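Local coordinates for glycerate kinase, putative (Thermotoga maritima, PDB 2B8N), which catalyses the ATP- and magnesium-dependent phosphorylation of D-glycerate to 2-phosphoglycerate, a step in the degradation of serine, at residues K304-K309 and K315-I320. Numbering follows the deposited sequence.
Sequences KEVKFK and KPAALI
Val306, in the last turn of helix 292-309, meets Lys315 and Ala317 where the chain returns from the helix into strand 317-323. From CB, the Lys315 chain turns its CG anti to the carbonyl carbon (chi1 -59°) and passes alongside the valine, with Lys315 CG 4.1 Å from Val306 CG1; the two side chains run past each other in opposite directions. Lys315 CD comes within 4.0 Å of Lys307 O. A bend at chi3 swings CE toward the carbonyl oxygens of Val306 and Lys307, though its exact position is doubtful, and a second at chi4 turns NZ. Lys315 NZ approaches Lys307 O at 3.4 Å, but at an angle too poor for a hydrogen bond; its salt-bridge partner is Asp310, just beyond the last turn. An alanine in place of Lys315 would probably leave Asp310 without this charged mate and uncover one flank of Val306. Deeper in, Val306 splits its two methyls: CG1, anti to the backbone N (chi1 163°), touches Ala317 CB at 3.7 Å, while CG2 faces Leu319 CD1 more loosely at 4.4 Å. Lys307 NZ hydrogen-bonds to the carbonyl oxygens of Glu353 and Val429. Strand 280-285, helix 292-309 and the adjacent parallel strand 317-323 form a beta-alpha-beta crossover, and here the helix's C-terminal turn packs on the second strand; antiparallel 422-428 flanks that strand, its Ile428 also touching Val306, while Ala318 on the other face of the sheet packs against helix 263-276.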
loop_
_atom_site.group_PDB
_atom_site.type_symbol
_atom_site.label_atom_id
_atom_site.label_comp_id
_atom_site.label_asym_id
_atom_site.label_seq_id
_atom_site.Cartn_x
_atom_site.Cartn_y
_atom_site.Cartn_z
ATOM N N LYS A 304 22.111 -6.774 -18.028
ATOM C CA LYS A 304 23.218 -6.872 -18.977
ATOM C C LYS A 304 24.397 -7.608 -18.343
ATOM O O LYS A 304 25.117 -8.345 -19.019
ATOM C CB LYS A 304 23.663 -5.494 -19.472
ATOM C CG LYS A 304 22.556 -4.636 -20.136
ATOM C CD LYS A 304 23.142 -3.577 -21.041
ATOM C CE LYS A 304 22.640 -2.193 -20.747
ATOM N NZ LYS A 304 23.702 -1.171 -21.064
ATOM N N GLU A 305 24.586 -7.429 -17.042
ATOM C CA GLU A 305 25.652 -8.145 -16.370
ATOM C C GLU A 305 25.378 -9.652 -16.402
ATOM O O GLU A 305 26.275 -10.454 -16.676
ATOM C CB GLU A 305 25.815 -7.648 -14.938
ATOM C CG GLU A 305 27.181 -7.956 -14.315
ATOM C CD GLU A 305 28.359 -7.254 -14.990
ATOM O OE1 GLU A 305 28.164 -6.246 -15.732
ATOM O OE2 GLU A 305 29.495 -7.733 -14.764
ATOM N N VAL A 306 24.137 -10.023 -16.127
ATOM C CA VAL A 306 23.730 -11.423 -16.151
ATOM C C VAL A 306 23.852 -11.973 -17.558
ATOM O O VAL A 306 24.410 -13.053 -17.764
ATOM C CB VAL A 306 22.281 -11.597 -15.683
ATOM C CG1 VAL A 306 21.735 -12.944 -16.106
ATOM C CG2 VAL A 306 22.200 -11.422 -14.157
ATOM N N LYS A 307 23.325 -11.230 -18.522
ATOM C CA LYS A 307 23.350 -11.677 -19.904
ATOM C C LYS A 307 24.789 -11.955 -20.394
ATOM O O LYS A 307 25.057 -13.041 -20.867
ATOM C CB LYS A 307 22.610 -10.677 -20.800
ATOM C CG LYS A 307 22.657 -11.000 -22.264
ATOM C CD LYS A 307 21.829 -12.217 -22.625
ATOM C CE LYS A 307 21.737 -12.385 -24.146
ATOM N NZ LYS A 307 20.641 -13.316 -24.493
ATOM N N PHE A 308 25.710 -11.009 -20.237
ATOM C CA PHE A 308 27.062 -11.118 -20.825
ATOM C C PHE A 308 28.119 -11.660 -19.905
ATOM O O PHE A 308 29.119 -12.146 -20.387
ATOM C CB PHE A 308 27.529 -9.749 -21.369
ATOM C CG PHE A 308 26.647 -9.232 -22.446
ATOM C CD1 PHE A 308 26.610 -9.875 -23.683
ATOM C CD2 PHE A 308 25.773 -8.186 -22.205
ATOM C CE1 PHE A 308 25.756 -9.448 -24.676
ATOM C CE2 PHE A 308 24.920 -7.745 -23.194
ATOM C CZ PHE A 308 24.910 -8.376 -24.440
ATOM N N LYS A 309 27.934 -11.552 -18.592
ATOM C CA LYS A 309 28.942 -12.049 -17.654
ATOM C C LYS A 309 28.412 -13.100 -16.684
ATOM O O LYS A 309 29.166 -13.649 -15.901
ATOM C CB LYS A 309 29.557 -10.890 -16.878
ATOM C CG LYS A 309 30.172 -9.817 -17.760
ATOM C CD LYS A 309 31.512 -10.257 -18.303
ATOM C CE LYS A 309 31.887 -9.446 -19.534
ATOM N NZ LYS A 309 33.369 -9.321 -19.731
ATOM N N LYS A 315 22.495 -17.566 -15.983
ATOM C CA LYS A 315 21.345 -17.851 -16.831
ATOM C C LYS A 315 20.966 -19.331 -16.723
ATOM O O LYS A 315 21.826 -20.192 -16.727
ATOM C CB LYS A 315 21.659 -17.548 -18.303
ATOM C CG LYS A 315 22.067 -16.114 -18.666
ATOM C CD LYS A 315 22.526 -16.082 -20.134
ATOM C CE LYS A 315 23.894 -15.464 -20.289
ATOM N NZ LYS A 315 24.962 -16.199 -19.563
ATOM N N PRO A 316 19.668 -19.642 -16.665
ATOM C CA PRO A 316 18.516 -18.744 -16.776
ATOM C C PRO A 316 18.251 -18.044 -15.461
ATOM O O PRO A 316 18.149 -18.700 -14.433
ATOM C CB PRO A 316 17.364 -19.699 -17.131
ATOM C CG PRO A 316 17.907 -21.062 -17.055
ATOM C CD PRO A 316 19.247 -21.027 -16.436
ATOM N N ALA A 317 18.144 -16.723 -15.482
ATOM C CA ALA A 317 18.101 -15.944 -14.226
ATOM C C ALA A 317 16.813 -15.165 -14.107
ATOM O O ALA A 317 16.229 -14.786 -15.120
ATOM C CB ALA A 317 19.319 -14.992 -14.104
ATOM N N ALA A 318 16.394 -14.957 -12.860
ATOM C CA ALA A 318 15.263 -14.123 -12.522
ATOM C C ALA A 318 15.661 -13.184 -11.382
ATOM O O ALA A 318 15.874 -13.631 -10.255
ATOM C CB ALA A 318 14.068 -14.962 -12.126
ATOM N N LEU A 319 15.773 -11.888 -11.702
ATOM C CA LEU A 319 16.096 -10.852 -10.733
ATOM C C LEU A 319 14.798 -10.244 -10.244
ATOM O O LEU A 319 13.992 -9.815 -11.062
ATOM C CB LEU A 319 16.931 -9.765 -11.408
ATOM C CG LEU A 319 18.269 -10.164 -12.030
ATOM C CD1 LEU A 319 18.748 -9.032 -12.851
ATOM C CD2 LEU A 319 19.302 -10.501 -10.970
ATOM N N ILE A 320 14.606 -10.166 -8.922
ATOM C CA ILE A 320 13.344 -9.624 -8.353
ATOM C C ILE A 320 13.551 -8.312 -7.570
ATOM O O ILE A 320 14.428 -8.213 -6.696
ATOM C CB ILE A 320 12.611 -10.674 -7.438
ATOM C CG1 ILE A 320 12.146 -11.894 -8.254
ATOM C CG2 ILE A 320 11.387 -10.035 -6.698
ATOM C CD1 ILE A 320 12.931 -13.118 -7.995
#